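Local coordinates for protein 3-keto-5-aminohexanoate cleavage enzyme (Ralstonia eutropha, PDB 3C6C) that binds a divalent metal ion inside a TIM barrel and probably cleaves 3-keto-5-aminohexanoate, at residues A[65-70]-A[98-103]; A[138-143]-A[177-182]; A[143-148]-A[182-187]. All blocks are in the same frame, centred on the assembly; numbering follows the deposited sequence.

How the interactions relate
Three contacts follow neighbouring strands round the wall of one beta/alpha barrel. Interactions 1 and 3 are buried, each a parallel strand pair, and strands 99-103 and 143-147 adjoin, so the two pairs form one continuous piece of sheet. Asn-101 OD1 probably joins them through the hydroxyl of Ser-145, in one of its two conformers. Interaction 2 shares Ile-143 and Lys-182 with interaction 3 but lies where helices 134-139 and 166-179 hand over to those strands, its centre about 15 Å from that of the chain, and is partly open to solvent. Chemistry follows place: histidines on nickel in interaction 1, clustered acids in interaction 3, aliphatic packing and water in interaction 2.

Interaction 1 of 3, residues A[65-70]-A[98-103]; sequences AHIHVR and IVLNLT. With NI (nickel (II) ion), chain B.
One face of the His-68 imidazole rests on Thr-103, whose CB lies 3.7 Å from the ring centroid and close to the ring normal, a CH-pi contact; the edge of the same ring meets CD2 of His-66. The His-66 ring takes Asn-101 at its own edge, near its plane, with ring and amide planes 77° apart. There ND1 gives a weak hydrogen bond to Asn-101 OD1 at 3.3 Å, and OD1 is also bonded to Ser-145 OG in one of that serine's two conformers. Different first torsions, CG anti to the backbone N in His-66 (chi1 177°) and beside it in His-68 (chi1 -73°), turn both rings to one nickel ion from residues two apart in sequence, each NE2 2.3 Å from the metal. Glu-269 and three waters complete the site; one of these waters, 2.1 Å from the nickel, is hydrogen-bonded to Thr-103 OG1. His-68 ND1 is hydrogen-bonded to Asn-33 OD1.

The site sits on two neighbouring parallel strands of the TIM barrel, 65-67 and 99-103, with His-66 and Asn-101 facing inward. Backbone bonds zip them together, among them Ala-65 N to Val-99 O and Thr-103 N to Ile-67 O. On the other face, toward helices 47-60 and 81-92, Ile-67 and Leu-102 lie side by side pointing the same way, CB to CD2 3.7 Å, while Leu-100 CD2 meets Ile-67 CD1 at 3.8 Å.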
loop_
_atom_site.group_PDB
_atom_site.type_symbol
_atom_site.label_atom_id
_atom_site.label_comp_id
_atom_site.label_asym_id
_atom_site.label_seq_id
_atom_site.Cartn_x
_atom_site.Cartn_y
_atom_site.Cartn_z
ATOM N N ALA A 65 -2.935 -30.376 11.314
ATOM C CA ALA A 65 -1.551 -30.695 11.725
ATOM C C ALA A 65 -0.666 -30.852 10.493
ATOM O O ALA A 65 -0.955 -31.681 9.619
ATOM C CB ALA A 65 -1.490 -31.981 12.579
ATOM N N HIS A 66 0.385 -30.051 10.456
ATOM C CA HIS A 66 1.427 -30.148 9.424
ATOM C C HIS A 66 2.590 -30.971 9.966
ATOM O O HIS A 66 3.197 -30.662 10.988
ATOM C CB HIS A 66 1.868 -28.766 8.941
ATOM C CG HIS A 66 2.978 -28.799 7.938
ATOM N ND1 HIS A 66 2.797 -29.182 6.623
ATOM C CD2 HIS A 66 4.305 -28.564 8.079
ATOM C CE1 HIS A 66 3.957 -29.107 5.984
ATOM N NE2 HIS A 66 4.887 -28.731 6.848
ATOM N N ILE A 67 2.859 -32.058 9.250
ATOM C CA ILE A 67 3.712 -33.151 9.707
ATOM C C ILE A 67 4.944 -33.389 8.823
ATOM O O ILE A 67 4.863 -33.468 7.587
ATOM C CB ILE A 67 2.868 -34.464 9.734
ATOM C CG1 ILE A 67 1.772 -34.381 10.794
ATOM C CG2 ILE A 67 3.753 -35.716 9.902
ATOM C CD1 ILE A 67 0.617 -35.359 10.494
ATOM N N HIS A 68 6.070 -33.407 9.510
ATOM C CA HIS A 68 7.344 -33.939 9.014
ATOM C C HIS A 68 7.674 -35.134 9.887
ATOM O O HIS A 68 7.122 -35.319 10.966
ATOM C CB HIS A 68 8.508 -32.961 9.205
ATOM C CG HIS A 68 8.503 -31.782 8.285
ATOM N ND1 HIS A 68 9.513 -31.541 7.380
ATOM C CD2 HIS A 68 7.643 -30.746 8.178
ATOM C CE1 HIS A 68 9.251 -30.427 6.724
ATOM N NE2 HIS A 68 8.119 -29.925 7.186
ATOM N N VAL A 69 8.615 -35.923 9.411
ATOM C CA VAL A 69 9.212 -36.996 10.216
ATOM C C VAL A 69 10.703 -36.752 10.345
ATOM O O VAL A 69 11.300 -36.019 9.550
ATOM C CB VAL A 69 8.941 -38.427 9.627
ATOM C CG1 VAL A 69 7.446 -38.721 9.716
ATOM C CG2 VAL A 69 9.490 -38.586 8.210
ATOM N N ARG A 70 11.267 -37.310 11.412
ATOM C CA ARG A 70 12.677 -37.176 11.730
ATOM C C ARG A 70 13.310 -38.550 11.895
ATOM O O ARG A 70 12.640 -39.539 12.231
ATOM C CB ARG A 70 12.847 -36.362 13.027
ATOM C CG ARG A 70 12.534 -34.879 12.893
ATOM C CD ARG A 70 12.668 -34.141 14.243
ATOM N NE ARG A 70 12.359 -32.723 14.076
ATOM C CZ ARG A 70 13.249 -31.777 13.795
ATOM N NH1 ARG A 70 14.539 -32.083 13.626
ATOM N NH2 ARG A 70 12.854 -30.518 13.653
ATOM N N ILE A 98 -8.240 -34.519 13.460
ATOM C CA ILE A 98 -7.549 -33.320 12.941
ATOM C C ILE A 98 -7.232 -33.576 11.453
ATOM O O ILE A 98 -6.935 -34.721 11.058
ATOM C CB ILE A 98 -6.277 -32.985 13.795
ATOM C CG1 ILE A 98 -5.699 -31.603 13.415
ATOM C CG2 ILE A 98 -5.220 -34.121 13.703
ATOM C CD1 ILE A 98 -4.781 -30.999 14.481
ATOM N N VAL A 99 -7.311 -32.528 10.641
ATOM C CA VAL A 99 -6.967 -32.618 9.205
ATOM C C VAL A 99 -5.447 -32.801 9.158
ATOM O O VAL A 99 -4.724 -32.120 9.870
ATOM C CB VAL A 99 -7.413 -31.369 8.392
ATOM C CG1 VAL A 99 -6.996 -31.487 6.903
ATOM C CG2 VAL A 99 -8.929 -31.152 8.543
ATOM N N LEU A 100 -5.005 -33.757 8.343
ATOM C CA LEU A 100 -3.574 -34.017 8.156
ATOM C C LEU A 100 -3.025 -33.366 6.890
ATOM O O LEU A 100 -3.585 -33.472 5.810
ATOM C CB LEU A 100 -3.281 -35.516 8.116
ATOM C CG LEU A 100 -3.748 -36.354 9.290
ATOM C CD1 LEU A 100 -3.401 -37.822 9.092
ATOM C CD2 LEU A 100 -3.191 -35.778 10.578
ATOM N N ASN A 101 -1.912 -32.677 7.096
ATOM C CA ASN A 101 -1.135 -31.990 6.040
ATOM C C ASN A 101 0.309 -32.500 6.108
ATOM O O ASN A 101 1.090 -32.157 7.004
ATOM C CB ASN A 101 -1.253 -30.461 6.222
ATOM C CG ASN A 101 -0.350 -29.650 5.268
ATOM O OD1 ASN A 101 0.473 -30.194 4.545
ATOM N ND2 ASN A 101 -0.495 -28.319 5.302
ATOM N N LEU A 102 0.640 -33.391 5.190
ATOM C CA LEU A 102 1.990 -33.944 5.151
ATOM C C LEU A 102 2.896 -33.103 4.273
ATOM O O LEU A 102 2.523 -32.664 3.190
ATOM C CB LEU A 102 2.010 -35.389 4.628
ATOM C CG LEU A 102 1.241 -36.447 5.420
ATOM C CD1 LEU A 102 1.522 -37.855 4.822
ATOM C CD2 LEU A 102 1.445 -36.345 6.936
ATOM N N THR A 103 4.105 -32.872 4.776
ATOM C CA THR A 103 5.095 -32.178 3.975
ATOM C C THR A 103 5.388 -32.983 2.705
ATOM O O THR A 103 5.509 -34.214 2.716
ATOM C CB THR A 103 6.421 -31.909 4.731
ATOM O OG1 THR A 103 7.259 -31.087 3.900
ATOM C CG2 THR A 103 7.150 -33.234 5.064
HETATM NI NI NI B . 6.998 -27.975 6.581
HETATM O O HOH W 1 6.890 -28.422 4.531
HETATM O O HOH W 2 8.976 -27.190 6.065
HETATM O O HOH W 3 6.288 -25.881 5.657
#

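Interaction 2 of 3, residues A[138-143]-A[177-182]; sequences DCLPEI and QELGIK. With EDO (1,2-ethanediol), chain E.
With CG1 beside its backbone N (chi1 -58°), Ile-181 lays that branch against Pro-141 O at 3.4 Å and carries CD1 on to the proline ring, 4.0 Å from CD. Leu-140 likewise has CG beside its N (chi1 -67°), which brings CD2 to 4.2 Å from Leu-179 CD2, the two leucines crossing at about a right angle. Both segments are helix-to-strand turns of the TIM barrel, leading from helices 134-139 and 166-179 into adjacent parallel strands. Helix 166-179 ends in a Schellman motif at Gly-180, whose positive phi suits glycine; Leu-140 leaves its helix with positive phi as well.

The strand pairing starts with Lys-182 N donating to Glu-142 O at 2.9 Å. The side chains of these two residues find partners elsewhere, Glu-142 in a salt bridge with Arg-307 and Lys-182 on Val-208 O. A 1,2-ethanediol, probably from the crystallisation liquor, sits between the turns and donates from O2 to Leu-179 O. Beside it a water links the two backbones, donating to Glu-142 O at 2.8 Å and to Gly-180 O at 2.7 Å.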
loop_
_atom_site.group_PDB
_atom_site.type_symbol
_atom_site.label_atom_id
_atom_site.label_comp_id
_atom_site.label_asym_id
_atom_site.label_seq_id
_atom_site.Cartn_x
_atom_site.Cartn_y
_atom_site.Cartn_z
ATOM N N ASP A 138 0.919 -43.759 0.228
ATOM C CA ASP A 138 0.748 -44.723 1.329
ATOM C C ASP A 138 -0.215 -44.176 2.383
ATOM O O ASP A 138 -0.992 -44.921 2.986
ATOM C CB ASP A 138 2.072 -45.016 2.061
ATOM C CG ASP A 138 3.101 -45.793 1.231
ATOM O OD1 ASP A 138 2.787 -46.361 0.140
ATOM O OD2 ASP A 138 4.263 -45.835 1.711
ATOM N N CYS A 139 -0.130 -42.867 2.630
ATOM C CA CYS A 139 -0.810 -42.257 3.777
ATOM C C CYS A 139 -2.125 -41.569 3.439
ATOM O O CYS A 139 -2.995 -41.447 4.291
ATOM C CB CYS A 139 0.102 -41.241 4.467
ATOM S SG CYS A 139 1.592 -41.926 5.224
ATOM N N LEU A 140 -2.231 -41.095 2.200
ATOM C CA LEU A 140 -3.433 -40.415 1.712
ATOM C C LEU A 140 -3.978 -39.348 2.682
ATOM O O LEU A 140 -5.135 -39.395 3.089
ATOM C CB LEU A 140 -4.519 -41.438 1.370
ATOM C CG LEU A 140 -4.184 -42.352 0.176
ATOM C CD1 LEU A 140 -5.283 -43.380 -0.030
ATOM C CD2 LEU A 140 -3.939 -41.512 -1.102
ATOM N N PRO A 141 -3.144 -38.349 3.044
ATOM C CA PRO A 141 -3.619 -37.238 3.852
ATOM C C PRO A 141 -4.577 -36.371 3.055
ATOM O O PRO A 141 -4.637 -36.466 1.832
ATOM C CB PRO A 141 -2.343 -36.440 4.121
ATOM C CG PRO A 141 -1.516 -36.689 2.928
ATOM C CD PRO A 141 -1.763 -38.124 2.563
ATOM N N GLU A 142 -5.322 -35.511 3.731
ATOM C CA GLU A 142 -6.264 -34.624 3.012
ATOM C C GLU A 142 -5.500 -33.538 2.276
ATOM O O GLU A 142 -5.898 -33.070 1.219
ATOM C CB GLU A 142 -7.324 -34.008 3.941
ATOM C CG GLU A 142 -8.398 -35.040 4.267
ATOM C CD GLU A 142 -9.246 -34.662 5.448
ATOM O OE1 GLU A 142 -8.751 -34.722 6.600
ATOM O OE2 GLU A 142 -10.439 -34.363 5.210
ATOM N N ILE A 143 -4.381 -33.172 2.862
ATOM C CA ILE A 143 -3.570 -32.045 2.368
ATOM C C ILE A 143 -2.109 -32.439 2.339
ATOM O O ILE A 143 -1.669 -33.256 3.127
ATOM C CB ILE A 143 -3.753 -30.787 3.261
ATOM C CG1 ILE A 143 -5.219 -30.336 3.302
ATOM C CG2 ILE A 143 -2.835 -29.651 2.830
ATOM C CD1 ILE A 143 -5.491 -29.266 4.348
ATOM N N GLN A 177 -3.803 -34.502 -7.643
ATOM C CA GLN A 177 -5.192 -34.537 -8.141
ATOM C C GLN A 177 -5.676 -35.963 -8.231
ATOM O O GLN A 177 -6.761 -36.312 -7.775
ATOM C CB GLN A 177 -5.325 -33.935 -9.533
ATOM C CG GLN A 177 -5.318 -32.437 -9.549
ATOM C CD GLN A 177 -5.443 -31.909 -10.961
ATOM O OE1 GLN A 177 -4.587 -32.171 -11.808
ATOM N NE2 GLN A 177 -6.512 -31.166 -11.225
ATOM N N GLU A 178 -4.817 -36.780 -8.812
ATOM C CA GLU A 178 -5.074 -38.228 -8.993
ATOM C C GLU A 178 -5.312 -38.956 -7.669
ATOM O O GLU A 178 -6.172 -39.830 -7.564
ATOM C CB GLU A 178 -3.912 -38.899 -9.752
ATOM C CG GLU A 178 -3.887 -38.512 -11.221
ATOM C CD GLU A 178 -2.615 -38.875 -11.962
ATOM O OE1 GLU A 178 -1.625 -39.292 -11.342
ATOM O OE2 GLU A 178 -2.613 -38.729 -13.204
ATOM N N LEU A 179 -4.545 -38.568 -6.667
ATOM C CA LEU A 179 -4.567 -39.200 -5.334
ATOM C C LEU A 179 -5.661 -38.618 -4.446
ATOM O O LEU A 179 -5.948 -39.127 -3.358
ATOM C CB LEU A 179 -3.218 -39.017 -4.611
ATOM C CG LEU A 179 -2.042 -39.857 -5.153
ATOM C CD1 LEU A 179 -0.730 -39.352 -4.544
ATOM C CD2 LEU A 179 -2.252 -41.365 -4.919
ATOM N N GLY A 180 -6.233 -37.517 -4.900
ATOM C CA GLY A 180 -7.303 -36.829 -4.148
ATOM C C GLY A 180 -6.822 -36.007 -2.964
ATOM O O GLY A 180 -7.555 -35.762 -2.011
ATOM N N ILE A 181 -5.582 -35.565 -3.066
ATOM C CA ILE A 181 -4.925 -34.767 -2.031
ATOM C C ILE A 181 -4.876 -33.305 -2.480
ATOM O O ILE A 181 -4.491 -32.997 -3.615
ATOM C CB ILE A 181 -3.485 -35.299 -1.759
ATOM C CG1 ILE A 181 -3.498 -36.782 -1.342
ATOM C CG2 ILE A 181 -2.747 -34.438 -0.757
ATOM C CD1 ILE A 181 -2.101 -37.419 -1.314
ATOM N N LYS A 182 -5.248 -32.409 -1.567
ATOM C CA LYS A 182 -5.250 -30.969 -1.864
ATOM C C LYS A 182 -3.874 -30.383 -1.585
ATOM O O LYS A 182 -3.350 -30.530 -0.467
ATOM C CB LYS A 182 -6.348 -30.228 -1.079
ATOM C CG LYS A 182 -6.478 -28.763 -1.454
ATOM C CD LYS A 182 -7.688 -28.072 -0.787
ATOM C CE LYS A 182 -8.977 -28.469 -1.369
ATOM N NZ LYS A 182 -9.083 -28.145 -2.826
HETATM C C1 EDO E . -7.633 -37.610 1.020
HETATM O O1 EDO E . -8.290 -38.506 1.918
HETATM C C2 EDO E . -6.735 -38.366 0.053
HETATM O O2 EDO E . -7.512 -39.289 -0.716
HETATM O O HOH W 4 -8.206 -34.040 0.013
#

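Interaction 3 of 3, residues A[143-148]-A[182-187]; sequences IASLDI and KPELEV
Strands 143-147 and 182-187 run parallel, their axes 4.5 Å apart at closest approach and their directions 32° apart. Five backbone bonds hold them. Ala-144 N and Leu-146 N donate to Lys-182 O and Glu-184 O, Glu-184 N and Glu-186 N donate back to Ala-144 O and Leu-146 O, and Ile-148 N reaches Glu-186 O. The return bond from Glu-186 N to Leu-146 O measures 2.8 Å; CA-H...O contacts, such as that from Pro-183 CA to Ala-144 O, lie beside this network.

The face carrying Ser-145, Glu-184 and Glu-186 is largely polar, though at its start Ile-143 CG2 packs on Glu-184 CB at 4.1 Å. Glu-186 bends at chi2 (-67°), folding its carboxylate back along the strand so that OE2 comes close to the Ser-145 hydroxyl in one of its two conformers. Glu-184 instead extends from a CG anti to the backbone N (chi1 -170°), and its OE1 ends 2.6 Å from Glu-186 OE2. Outside the pair, Asn-101 ND2 bonds Glu-184 OE1 weakly, while Gln-212 NE2 holds Glu-186 OE1. Asp-147 OD1 packs against the aliphatic part of Glu-186, 3.1 Å from CG, with the two carboxylate planes perpendicular.

Ala-144, Pro-183, Leu-146 and Leu-185 make the other face, apolar, with Leu-146 and Pro-183 packed on helix 166-179. At the end of the pair Ile-148 lies alongside Val-187, CD1 to CG1 3.8 Å, and the same CD1 touches Leu-185 CB at 4.0 Å; both residues meet helix 190-201. This split, acids and a serine turned inward and aliphatic groups turned to the surrounding helices, is that of a TIM-barrel wall, here beside the metal site, with the nearest side-chain atom of Ser-145 about 5 Å from the nickel.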
loop_
_atom_site.group_PDB
_atom_site.type_symbol
_atom_site.label_atom_id
_atom_site.label_comp_id
_atom_site.label_asym_id
_atom_site.label_seq_id
_atom_site.Cartn_x
_atom_site.Cartn_y
_atom_site.Cartn_z
ATOM N N ILE A 143 -4.381 -33.172 2.862
ATOM C CA ILE A 143 -3.570 -32.045 2.368
ATOM C C ILE A 143 -2.109 -32.439 2.339
ATOM O O ILE A 143 -1.669 -33.256 3.127
ATOM C CB ILE A 143 -3.753 -30.787 3.261
ATOM C CG1 ILE A 143 -5.219 -30.336 3.302
ATOM C CG2 ILE A 143 -2.835 -29.651 2.830
ATOM C CD1 ILE A 143 -5.491 -29.266 4.348
ATOM N N ALA A 144 -1.373 -31.897 1.384
ATOM C CA ALA A 144 0.111 -31.978 1.399
ATOM C C ALA A 144 0.718 -30.680 0.900
ATOM O O ALA A 144 0.140 -29.994 0.061
ATOM C CB ALA A 144 0.630 -33.178 0.583
ATOM N N SER A 145 1.870 -30.342 1.470
ATOM C CA SER A 145 2.567 -29.080 1.169
ATOM C C SER A 145 3.499 -29.197 -0.029
ATOM O O SER A 145 4.329 -30.117 -0.131
ATOM C CB SER A 145 3.358 -28.607 2.393
ATOM O OG SER A 145 2.489 -28.444 3.506
ATOM N N LEU A 146 3.362 -28.227 -0.905
ATOM C CA LEU A 146 4.110 -28.121 -2.144
ATOM C C LEU A 146 4.709 -26.723 -2.259
ATOM O O LEU A 146 3.983 -25.726 -2.359
ATOM C CB LEU A 146 3.179 -28.365 -3.327
ATOM C CG LEU A 146 3.843 -28.628 -4.693
ATOM C CD1 LEU A 146 4.769 -29.814 -4.651
ATOM C CD2 LEU A 146 2.784 -28.819 -5.746
ATOM N N ASP A 147 6.033 -26.692 -2.232
ATOM C CA ASP A 147 6.795 -25.448 -2.283
ATOM C C ASP A 147 6.962 -25.096 -3.753
ATOM O O ASP A 147 7.758 -25.704 -4.460
ATOM C CB ASP A 147 8.186 -25.578 -1.637
ATOM C CG ASP A 147 8.137 -25.718 -0.118
ATOM O OD1 ASP A 147 7.053 -25.668 0.463
ATOM O OD2 ASP A 147 9.204 -25.915 0.485
ATOM N N ILE A 148 6.176 -24.134 -4.217
ATOM C CA ILE A 148 6.086 -23.884 -5.678
ATOM C C ILE A 148 7.081 -22.849 -6.140
ATOM O O ILE A 148 6.727 -21.830 -6.719
ATOM C CB ILE A 148 4.656 -23.561 -6.172
ATOM C CG1 ILE A 148 4.017 -22.385 -5.434
ATOM C CG2 ILE A 148 3.818 -24.856 -6.123
ATOM C CD1 ILE A 148 2.794 -21.869 -6.194
ATOM N N LYS A 182 -5.248 -32.409 -1.567
ATOM C CA LYS A 182 -5.250 -30.969 -1.864
ATOM C C LYS A 182 -3.874 -30.383 -1.585
ATOM O O LYS A 182 -3.350 -30.530 -0.467
ATOM C CB LYS A 182 -6.348 -30.228 -1.079
ATOM C CG LYS A 182 -6.478 -28.763 -1.454
ATOM C CD LYS A 182 -7.688 -28.072 -0.787
ATOM C CE LYS A 182 -8.977 -28.469 -1.369
ATOM N NZ LYS A 182 -9.083 -28.145 -2.826
ATOM N N PRO A 183 -3.245 -29.754 -2.598
ATOM C CA PRO A 183 -1.994 -29.089 -2.258
ATOM C C PRO A 183 -2.181 -27.771 -1.533
ATOM O O PRO A 183 -3.096 -26.986 -1.832
ATOM C CB PRO A 183 -1.359 -28.820 -3.628
ATOM C CG PRO A 183 -2.549 -28.615 -4.551
ATOM C CD PRO A 183 -3.608 -29.562 -4.025
ATOM N N GLU A 184 -1.308 -27.576 -0.551
ATOM C CA GLU A 184 -1.032 -26.267 0.039
ATOM C C GLU A 184 0.170 -25.671 -0.670
ATOM O O GLU A 184 1.314 -26.120 -0.530
ATOM C CB GLU A 184 -0.795 -26.369 1.544
ATOM C CG GLU A 184 -0.734 -25.014 2.230
ATOM C CD GLU A 184 -0.522 -25.159 3.717
ATOM O OE1 GLU A 184 0.554 -25.688 4.113
ATOM O OE2 GLU A 184 -1.424 -24.724 4.470
ATOM N N LEU A 185 -0.126 -24.656 -1.468
ATOM C CA LEU A 185 0.860 -24.025 -2.337
ATOM C C LEU A 185 1.638 -23.015 -1.526
ATOM O O LEU A 185 1.143 -21.921 -1.195
ATOM C CB LEU A 185 0.186 -23.330 -3.539
ATOM C CG LEU A 185 -0.766 -24.182 -4.377
ATOM C CD1 LEU A 185 -1.476 -23.309 -5.406
ATOM C CD2 LEU A 185 -0.022 -25.363 -5.026
ATOM N N GLU A 186 2.871 -23.402 -1.229
ATOM C CA GLU A 186 3.773 -22.596 -0.403
ATOM C C GLU A 186 4.560 -21.630 -1.289
ATOM O O GLU A 186 5.294 -22.025 -2.197
ATOM C CB GLU A 186 4.736 -23.451 0.422
ATOM C CG GLU A 186 4.187 -24.762 1.025
ATOM C CD GLU A 186 3.132 -24.613 2.101
ATOM O OE1 GLU A 186 2.903 -23.485 2.601
ATOM O OE2 GLU A 186 2.531 -25.671 2.470
ATOM N N VAL A 187 4.379 -20.355 -0.980
ATOM C CA VAL A 187 4.936 -19.241 -1.772
ATOM C C VAL A 187 5.854 -18.314 -0.984
ATOM O O VAL A 187 5.625 -18.001 0.197
ATOM C CB VAL A 187 3.785 -18.435 -2.471
ATOM C CG1 VAL A 187 2.913 -19.375 -3.358
ATOM C CG2 VAL A 187 2.927 -17.632 -1.435
#